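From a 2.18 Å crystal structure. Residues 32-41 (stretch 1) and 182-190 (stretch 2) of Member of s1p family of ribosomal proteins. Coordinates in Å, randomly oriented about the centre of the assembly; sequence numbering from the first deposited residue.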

# COMPACT_ATOMS: atom_id res chain seq x y z
N GLU A 32 -33.55 28.87 5.27
CA GLU A 32 -33.55 29.69 4.06
C GLU A 32 -32.43 29.26 3.11
O GLU A 32 -32.57 29.37 1.89
CB GLU A 32 -33.44 31.17 4.42
CG GLU A 32 -34.72 31.75 5.00
CD GLU A 32 -35.84 31.80 3.98
OE1 GLU A 32 -35.76 32.62 3.04
OE2 GLU A 32 -36.80 31.00 4.11
N VAL A 33 -31.33 28.78 3.67
CA VAL A 33 -30.22 28.29 2.87
C VAL A 33 -30.65 27.08 2.04
O VAL A 33 -30.47 27.06 0.82
CB VAL A 33 -28.99 27.98 3.74
CG1 VAL A 33 -27.88 27.33 2.91
CG2 VAL A 33 -28.48 29.27 4.36
N LEU A 34 -31.27 26.09 2.67
CA LEU A 34 -31.76 24.93 1.94
C LEU A 34 -32.78 25.33 0.88
O LEU A 34 -32.72 24.83 -0.25
CB LEU A 34 -32.36 23.89 2.86
CG LEU A 34 -31.33 23.09 3.68
CD1 LEU A 34 -32.04 22.24 4.71
CD2 LEU A 34 -30.46 22.22 2.77
N GLU A 35 -33.70 26.23 1.24
CA GLU A 35 -34.71 26.71 0.28
C GLU A 35 -34.04 27.31 -0.94
O GLU A 35 -34.44 27.02 -2.05
CB GLU A 35 -35.66 27.74 0.91
CG GLU A 35 -36.63 27.17 1.92
CD GLU A 35 -37.55 26.09 1.36
OE1 GLU A 35 -37.81 26.07 0.14
OE2 GLU A 35 -38.01 25.24 2.15
N ALA A 36 -33.03 28.13 -0.73
CA ALA A 36 -32.28 28.72 -1.84
C ALA A 36 -31.53 27.64 -2.68
O ALA A 36 -31.34 27.82 -3.88
CB ALA A 36 -31.33 29.79 -1.32
N LEU A 37 -31.13 26.54 -2.04
CA LEU A 37 -30.40 25.45 -2.72
C LEU A 37 -31.32 24.42 -3.37
O LEU A 37 -30.86 23.51 -4.05
CB LEU A 37 -29.52 24.70 -1.73
CG LEU A 37 -28.31 25.45 -1.17
CD1 LEU A 37 -27.67 24.59 -0.08
CD2 LEU A 37 -27.31 25.80 -2.26
N LYS A 38 -32.62 24.56 -3.16
CA LYS A 38 -33.59 23.57 -3.63
C LYS A 38 -33.49 23.20 -5.12
O LYS A 38 -33.54 22.02 -5.46
CB LYS A 38 -35.00 24.03 -3.32
CG LYS A 38 -36.06 22.95 -3.37
CD LYS A 38 -37.29 23.49 -2.66
CE LYS A 38 -38.46 22.54 -2.71
NZ LYS A 38 -39.35 22.82 -1.55
N PRO A 39 -33.39 24.19 -6.01
CA PRO A 39 -33.27 23.83 -7.43
C PRO A 39 -32.05 22.93 -7.74
O PRO A 39 -32.17 21.98 -8.50
CB PRO A 39 -33.14 25.20 -8.13
CG PRO A 39 -33.74 26.18 -7.18
CD PRO A 39 -33.38 25.66 -5.82
N LYS A 40 -30.90 23.22 -7.14
CA LYS A 40 -29.71 22.40 -7.34
C LYS A 40 -29.80 21.06 -6.62
O LYS A 40 -29.35 20.05 -7.13
CB LYS A 40 -28.46 23.16 -6.93
CG LYS A 40 -28.35 24.49 -7.65
CD LYS A 40 -26.92 24.95 -7.85
CE LYS A 40 -26.72 26.40 -7.45
NZ LYS A 40 -25.29 26.81 -7.64
N ILE A 41 -30.42 21.06 -5.45
CA ILE A 41 -30.70 19.81 -4.75
C ILE A 41 -31.57 18.88 -5.60
O ILE A 41 -31.30 17.68 -5.70
CB ILE A 41 -31.37 20.08 -3.38
CG1 ILE A 41 -30.29 20.55 -2.39
CG2 ILE A 41 -32.06 18.84 -2.86
CD1 ILE A 41 -30.82 21.03 -1.05
N ASP A 182 -21.40 19.45 -13.37
CA ASP A 182 -22.75 19.60 -13.90
C ASP A 182 -23.76 20.14 -12.88
O ASP A 182 -24.70 20.84 -13.25
CB ASP A 182 -23.22 18.26 -14.46
CG ASP A 182 -22.37 17.79 -15.64
OD1 ASP A 182 -22.74 18.13 -16.77
OD2 ASP A 182 -21.30 17.16 -15.43
N VAL A 183 -23.60 19.78 -11.62
CA VAL A 183 -24.35 20.44 -10.55
C VAL A 183 -23.53 20.45 -9.27
O VAL A 183 -22.93 19.43 -8.89
CB VAL A 183 -25.73 19.80 -10.31
CG1 VAL A 183 -25.61 18.38 -9.80
CG2 VAL A 183 -26.55 20.65 -9.33
N HIS A 184 -23.48 21.61 -8.63
CA HIS A 184 -22.72 21.82 -7.42
C HIS A 184 -23.67 22.31 -6.32
O HIS A 184 -24.17 23.43 -6.39
CB HIS A 184 -21.60 22.81 -7.71
CG HIS A 184 -20.62 22.98 -6.59
ND1 HIS A 184 -19.57 23.87 -6.66
CD2 HIS A 184 -20.56 22.41 -5.37
CE1 HIS A 184 -18.88 23.82 -5.53
NE2 HIS A 184 -19.47 22.95 -4.73
N VAL A 185 -23.94 21.44 -5.35
CA VAL A 185 -24.76 21.76 -4.18
C VAL A 185 -23.81 22.19 -3.07
O VAL A 185 -23.03 21.37 -2.55
CB VAL A 185 -25.59 20.56 -3.72
CG1 VAL A 185 -26.38 20.90 -2.47
CG2 VAL A 185 -26.53 20.10 -4.83
N ASN A 186 -23.86 23.47 -2.72
CA ASN A 186 -22.95 24.05 -1.74
C ASN A 186 -23.57 25.34 -1.15
O ASN A 186 -23.91 26.26 -1.90
CB ASN A 186 -21.60 24.33 -2.39
CG ASN A 186 -20.52 24.75 -1.40
OD1 ASN A 186 -20.79 25.42 -0.41
ND2 ASN A 186 -19.28 24.37 -1.68
N PRO A 187 -23.71 25.40 0.19
CA PRO A 187 -24.31 26.58 0.83
C PRO A 187 -23.59 27.90 0.54
O PRO A 187 -24.22 28.96 0.59
CB PRO A 187 -24.21 26.25 2.33
CG PRO A 187 -23.13 25.20 2.43
CD PRO A 187 -23.30 24.39 1.18
N HIS A 188 -22.29 27.84 0.25
CA HIS A 188 -21.51 29.05 -0.04
C HIS A 188 -22.00 29.83 -1.27
O HIS A 188 -21.70 31.00 -1.39
CB HIS A 188 -20.03 28.69 -0.24
CG HIS A 188 -19.32 28.29 1.02
ND1 HIS A 188 -18.61 29.19 1.79
CD2 HIS A 188 -19.19 27.09 1.64
CE1 HIS A 188 -18.08 28.57 2.82
NE2 HIS A 188 -18.42 27.29 2.76
N HIS A 189 -22.72 29.18 -2.18
CA HIS A 189 -23.27 29.85 -3.36
C HIS A 189 -24.39 30.81 -2.99
O HIS A 189 -24.54 31.85 -3.62
CB HIS A 189 -23.83 28.84 -4.36
CG HIS A 189 -22.79 28.11 -5.14
ND1 HIS A 189 -22.46 26.80 -4.89
CD2 HIS A 189 -22.00 28.51 -6.16
CE1 HIS A 189 -21.51 26.42 -5.73
NE2 HIS A 189 -21.21 27.44 -6.51
N VAL A 190 -25.19 30.45 -1.99
CA VAL A 190 -26.35 31.24 -1.60
C VAL A 190 -26.11 32.05 -0.34
O VAL A 190 -26.88 32.95 -0.04
CB VAL A 190 -27.61 30.36 -1.44
CG1 VAL A 190 -27.87 29.61 -2.74
CG2 VAL A 190 -27.46 29.39 -0.28
O HOH W 1 -24.81 25.45 -4.73

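What fills the centre of the contact? Leu37 does, a buried side chain whose CA-to-CB bond points toward the second stretch. In its m, t rotamer it sends both methyls forward: CD1 lies 4.0 Å from CA of Pro187, and CD2 sits 3.9 Å from CG1 of Val190 and 3.4 Å from the carbonyl O of Asn186. A branched leucine suits this place because its forked end can spread over the turn that follows the strand. About 502 Å² is buried between the stretches, both sides summed, and Val33, Pro187 and Val185 are buried too.

How is this centre extended along the helix? One turn earlier, Val33 uses CG1 for two contacts, 3.9 Å to CB of Pro187 and 3.8 Å to CG2 of Val190. Just before Leu37, Ala36 places its CB 3.7 Å from CG1 of Val190; the alanine methyl meets this valine where the CA atoms of Ala36 and Val190 are 6.4 Å apart. Val190 thus meets three helix residues with its two methyls. The turn that presents it is braced by backbone hydrogen bonds from Val190 N to Pro187 O (3.1 Å) and from His189 N to Asn186 O (3.2 Å).

What does the strand contribute at the other end? Helix and strand run nearly antiparallel, at 155°, so the later helix residues meet the valines of the strand. Ile41 points away at its CB, yet its CG1 still reaches 3.9 Å from CG1 of Val185. CG2 of Val183 and CG2 of Val185 each approach the carbonyl O of Lys40 to 3.6 Å. Beta-branched valines suit such a strand, offering compact methyl surfaces close to the main chain.

How does the contact end at its polar edge? No direct hydrogen bond crosses between the stretches; Lys40 and a water supply the polar link. The lysine, with the largest area covered of any residue here, extends its aliphatic chain across the strand, CD 3.5 Å from O of His184, and brings NZ over one face of the His189 ring, 3.8 Å from CG. Water 1 accepts a weak hydrogen bond from Lys40 NZ (3.2 Å) and another from Asn186 N (3.0 Å), and donates to His184 O (2.7 Å), so it ties the ammonium group to the strand backbone. A long side chain suits this margin: its methylenes pack while its charged tip stays among polar partners.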